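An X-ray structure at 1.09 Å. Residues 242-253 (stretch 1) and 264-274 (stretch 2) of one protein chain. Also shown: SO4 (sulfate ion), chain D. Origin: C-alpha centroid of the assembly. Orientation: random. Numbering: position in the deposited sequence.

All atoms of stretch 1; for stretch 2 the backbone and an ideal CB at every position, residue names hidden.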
# COMPACT_ATOMS: atom_id res chain seq x y z
N PRO A 242 19.89 -27.05 6.08
CA PRO A 242 18.61 -26.96 5.40
C PRO A 242 18.61 -26.08 4.16
O PRO A 242 17.65 -26.11 3.37
CB PRO A 242 17.65 -26.43 6.47
CG PRO A 242 18.31 -26.77 7.77
CD PRO A 242 19.78 -26.61 7.50
N LEU A 243 19.65 -25.30 3.92
CA LEU A 243 19.76 -24.37 2.81
C LEU A 243 20.68 -24.78 1.68
O LEU A 243 20.89 -24.04 0.72
CB LEU A 243 20.28 -23.02 3.38
CG LEU A 243 19.44 -22.44 4.52
CD1 LEU A 243 20.09 -21.18 5.07
CD2 LEU A 243 18.01 -22.14 4.08
N THR A 244 21.29 -25.98 1.74
CA THR A 244 22.33 -26.31 0.77
C THR A 244 21.82 -26.53 -0.65
O THR A 244 22.66 -26.62 -1.56
CB THR A 244 23.16 -27.52 1.21
OG1 THR A 244 22.27 -28.59 1.52
CG2 THR A 244 23.98 -27.16 2.43
N SER A 245 20.52 -26.66 -0.89
CA SER A 245 20.02 -26.81 -2.24
C SER A 245 19.43 -25.51 -2.77
O SER A 245 18.92 -25.52 -3.89
CB SER A 245 18.96 -27.92 -2.32
OG SER A 245 19.63 -29.18 -2.28
N ILE A 246 19.52 -24.42 -2.02
CA ILE A 246 18.96 -23.14 -2.48
C ILE A 246 20.10 -22.16 -2.70
O ILE A 246 20.74 -21.77 -1.72
CB ILE A 246 17.99 -22.58 -1.41
CG1 ILE A 246 16.81 -23.52 -1.19
CG2 ILE A 246 17.47 -21.21 -1.81
CD1 ILE A 246 16.00 -23.23 0.05
N PRO A 247 20.39 -21.75 -3.92
CA PRO A 247 21.47 -20.78 -4.14
C PRO A 247 21.14 -19.48 -3.43
O PRO A 247 19.99 -19.03 -3.42
CB PRO A 247 21.55 -20.65 -5.65
CG PRO A 247 20.87 -21.86 -6.20
CD PRO A 247 19.79 -22.20 -5.19
N VAL A 248 22.19 -18.86 -2.88
CA VAL A 248 22.06 -17.63 -2.12
C VAL A 248 23.04 -16.56 -2.57
O VAL A 248 24.22 -16.82 -2.75
CB VAL A 248 22.34 -17.90 -0.62
CG1 VAL A 248 22.37 -16.63 0.20
CG2 VAL A 248 21.36 -18.91 -0.04
N LEU A 249 22.50 -15.34 -2.73
CA LEU A 249 23.29 -14.17 -3.01
C LEU A 249 23.03 -13.12 -1.94
O LEU A 249 21.86 -12.80 -1.70
CB LEU A 249 22.92 -13.58 -4.38
CG LEU A 249 23.66 -12.30 -4.77
CD1 LEU A 249 25.15 -12.56 -4.99
CD2 LEU A 249 23.06 -11.70 -6.04
N VAL A 250 24.07 -12.63 -1.29
CA VAL A 250 23.96 -11.55 -0.31
C VAL A 250 24.72 -10.37 -0.89
O VAL A 250 25.86 -10.53 -1.30
CB VAL A 250 24.48 -11.98 1.07
CG1 VAL A 250 24.51 -10.80 2.03
CG2 VAL A 250 23.66 -13.14 1.62
N VAL A 251 24.11 -9.18 -0.92
CA VAL A 251 24.70 -8.03 -1.57
C VAL A 251 24.94 -6.91 -0.56
O VAL A 251 24.03 -6.54 0.19
CB VAL A 251 23.78 -7.49 -2.69
CG1 VAL A 251 24.50 -6.38 -3.46
CG2 VAL A 251 23.35 -8.59 -3.63
N PHE A 252 26.15 -6.36 -0.56
CA PHE A 252 26.51 -5.22 0.28
C PHE A 252 27.08 -4.08 -0.56
O PHE A 252 27.80 -4.30 -1.54
CB PHE A 252 27.50 -5.56 1.39
CG PHE A 252 26.84 -6.18 2.60
CD1 PHE A 252 26.53 -7.52 2.69
CD2 PHE A 252 26.55 -5.38 3.71
CE1 PHE A 252 25.93 -8.05 3.81
CE2 PHE A 252 25.93 -5.91 4.83
CZ PHE A 252 25.62 -7.25 4.89
N GLY A 253 26.75 -2.86 -0.14
CA GLY A 253 27.22 -1.65 -0.75
C GLY A 253 28.51 -1.11 -0.19
O GLY A 253 29.44 -1.85 0.16
N UNK A 264 29.92 -5.22 11.33
CA UNK A 264 29.80 -6.58 11.85
C UNK A 264 28.81 -7.43 11.06
O UNK A 264 28.95 -8.64 11.06
CB UNK A 264 29.38 -6.54 13.32
N UNK A 265 27.83 -6.79 10.42
CA UNK A 265 26.83 -7.52 9.65
C UNK A 265 27.46 -8.09 8.38
O UNK A 265 27.19 -9.24 8.01
CB UNK A 265 25.65 -6.61 9.30
N UNK A 266 28.32 -7.31 7.73
CA UNK A 266 29.04 -7.82 6.56
C UNK A 266 29.90 -9.01 6.94
O UNK A 266 29.90 -10.05 6.29
CB UNK A 266 29.91 -6.72 5.94
N UNK A 267 30.64 -8.90 8.05
CA UNK A 267 31.50 -9.99 8.51
C UNK A 267 30.71 -11.25 8.82
O UNK A 267 31.09 -12.37 8.45
CB UNK A 267 32.28 -9.56 9.75
N UNK A 268 29.59 -11.10 9.53
CA UNK A 268 28.74 -12.24 9.87
C UNK A 268 28.16 -12.88 8.62
O UNK A 268 28.02 -14.10 8.57
CB UNK A 268 27.61 -11.81 10.81
N UNK A 269 27.79 -12.08 7.63
CA UNK A 269 27.26 -12.66 6.39
C UNK A 269 28.34 -13.46 5.68
O UNK A 269 28.02 -14.51 5.12
CB UNK A 269 26.72 -11.57 5.47
N UNK A 270 29.59 -13.03 5.70
CA UNK A 270 30.66 -13.86 5.14
C UNK A 270 30.75 -15.20 5.87
O UNK A 270 30.96 -16.23 5.23
CB UNK A 270 32.00 -13.13 5.22
N UNK A 271 30.63 -15.20 7.19
CA UNK A 271 30.74 -16.46 7.94
C UNK A 271 29.66 -17.41 7.45
O UNK A 271 29.90 -18.61 7.31
CB UNK A 271 30.61 -16.23 9.45
N UNK A 272 28.45 -16.90 7.26
CA UNK A 272 27.34 -17.69 6.74
C UNK A 272 27.64 -18.24 5.36
O UNK A 272 27.50 -19.43 5.13
CB UNK A 272 26.06 -16.85 6.70
N UNK A 273 28.00 -17.36 4.44
CA UNK A 273 28.24 -17.79 3.06
C UNK A 273 29.35 -18.82 3.00
O UNK A 273 29.23 -19.82 2.29
CB UNK A 273 28.59 -16.59 2.17
N UNK A 274 30.44 -18.58 3.71
CA UNK A 274 31.54 -19.55 3.71
C UNK A 274 31.10 -20.88 4.26
O UNK A 274 31.47 -21.93 3.72
CB UNK A 274 32.73 -19.02 4.52
S SO4 D . 17.45 -3.99 10.54
O1 SO4 D . 18.21 -3.27 11.64
O2 SO4 D . 18.34 -3.94 9.31
O3 SO4 D . 16.17 -3.25 10.31
O4 SO4 D . 17.26 -5.42 10.90

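Stretch 2 is a helix running nearly antiparallel to the strand 248-252, the two axes coming within 10.1 Å at an angle of 162° between their directions. Along the strand, V248, V250 and F252 point toward the helix, while L249 points away. With L243 they offer an entirely apolar surface, so the positions pointing toward it favour apolar side chains, while those at its margin can pair an apolar stem with a polar end.

Position 264 has helical angles and an ideal CB with nothing of stretch 1 nearby, so many residues would do; phi of -71° also permits proline. It is P264, touching nothing here.

At position 265 the CA-to-CB bond points sideways, and the ideal CB lies 4.5 Å from F252 CZ. A long chain could rest its first carbons near the ring and carry a polar end elsewhere; the sulfate makes a positive charge attractive. The residue is R265. Its extended chain leads away from the strand, and NH2 donates a hydrogen bond to O1 of the sulfate, 2.9 Å away, with the oxygen at the edge of the guanidinium.

Position 266 also points sideways, its ideal CB 4.2 Å from F252 CE2. A branched or flexible apolar chain, such as leucine, isoleucine or methionine, could reach the ring face. L266, with chi1 t and chi2 p, does so: its CD1 lies 4.0 Å from the centroid of the F252 ring, 25° off the normal, a CH-pi contact, and the closest approach is L266 CD1 to F252 CD1 at 3.7 Å.

Position 267 points away from the strand, which suits a polar or charged chain; it is K267, fully extended. Position 268 is out of reach and undemanding; A268 is a good helix former.

Position 269 points toward the strand. Its ideal CB is already 4.0 Å from F252 CE1 and 4.2 Å from V250 CG1, so a small residue such as alanine, serine or cysteine fits comfortably. C269 places CB 4.2 Å from V250 CG1 and turns SG to the edge of the F252 ring, 3.9 Å from CE1. The sulfur is also bonded covalently to a group elsewhere in the structure.

Positions 270 and 271 find no partner in stretch 1, and polar or small residues would serve. H270 starts sideways, though its end comes nearer without making contact; A271 is simply remote.

Position 272 points toward stretch 1, but its ideal CB has nothing within 5.5 Å. The gap before L243 and V248 calls for a long apolar or aromatic chain. F272 spans it, with chi1 t: the edge of its ring meets L243 CD1 (3.9 Å from CE1) and V248 CG1 (4.0 Å from CE2).

Position 273 likewise points toward the strand from a distance, inviting leucine, isoleucine or methionine. I273, m at both chi angles, sends CD1 to V248 CG1 at 3.9 Å and to V250 CG2 at 4.1 Å, bridging two strand residues.

Position 274 is out of reach, and a polar residue is reasonable: D274.

Stretch 2 (264-274) PRLKACHAFID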
# COMPACT_ATOMS: atom_id res chain seq x y z
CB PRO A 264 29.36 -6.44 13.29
CG PRO A 264 29.04 -5.02 13.51
CD PRO A 264 29.56 -4.21 12.35
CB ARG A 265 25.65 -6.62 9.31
CG ARG A 265 24.83 -6.25 10.53
CD ARG A 265 23.72 -5.29 10.17
NE ARG A 265 22.76 -5.14 11.25
CZ ARG A 265 21.75 -4.27 11.16
NH1 ARG A 265 21.60 -3.45 10.14
NH2 ARG A 265 20.87 -4.25 12.15
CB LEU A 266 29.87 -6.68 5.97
CG LEU A 266 30.82 -7.04 4.82
CD1 LEU A 266 30.11 -7.72 3.66
CD2 LEU A 266 31.56 -5.80 4.36
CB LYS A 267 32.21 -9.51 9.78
CG LYS A 267 33.37 -10.28 10.32
CD LYS A 267 34.05 -9.36 11.35
CE LYS A 267 34.90 -10.20 12.28
NZ LYS A 267 35.52 -9.33 13.31
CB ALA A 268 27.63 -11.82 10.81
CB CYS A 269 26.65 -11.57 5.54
SG CYS A 269 25.05 -11.02 6.19
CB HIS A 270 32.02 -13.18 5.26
CG HIS A 270 32.29 -12.19 4.18
ND1 HIS A 270 32.42 -12.54 2.85
CD2 HIS A 270 32.51 -10.85 4.26
CE1 HIS A 270 32.74 -11.46 2.16
NE2 HIS A 270 32.78 -10.42 2.99
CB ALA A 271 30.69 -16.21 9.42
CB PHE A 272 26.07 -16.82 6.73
CG PHE A 272 24.97 -17.36 5.87
CD1 PHE A 272 24.42 -18.60 6.10
CD2 PHE A 272 24.55 -16.57 4.81
CE1 PHE A 272 23.41 -19.05 5.25
CE2 PHE A 272 23.53 -17.01 3.98
CZ PHE A 272 23.00 -18.25 4.20
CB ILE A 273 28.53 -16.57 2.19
CG1 ILE A 273 27.28 -15.68 2.03
CG2 ILE A 273 29.09 -16.98 0.83
CD1 ILE A 273 26.15 -16.32 1.25
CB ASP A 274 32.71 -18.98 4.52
CG ASP A 274 33.36 -17.79 3.85
OD1 ASP A 274 33.13 -17.52 2.65
OD2 ASP A 274 34.14 -17.13 4.56
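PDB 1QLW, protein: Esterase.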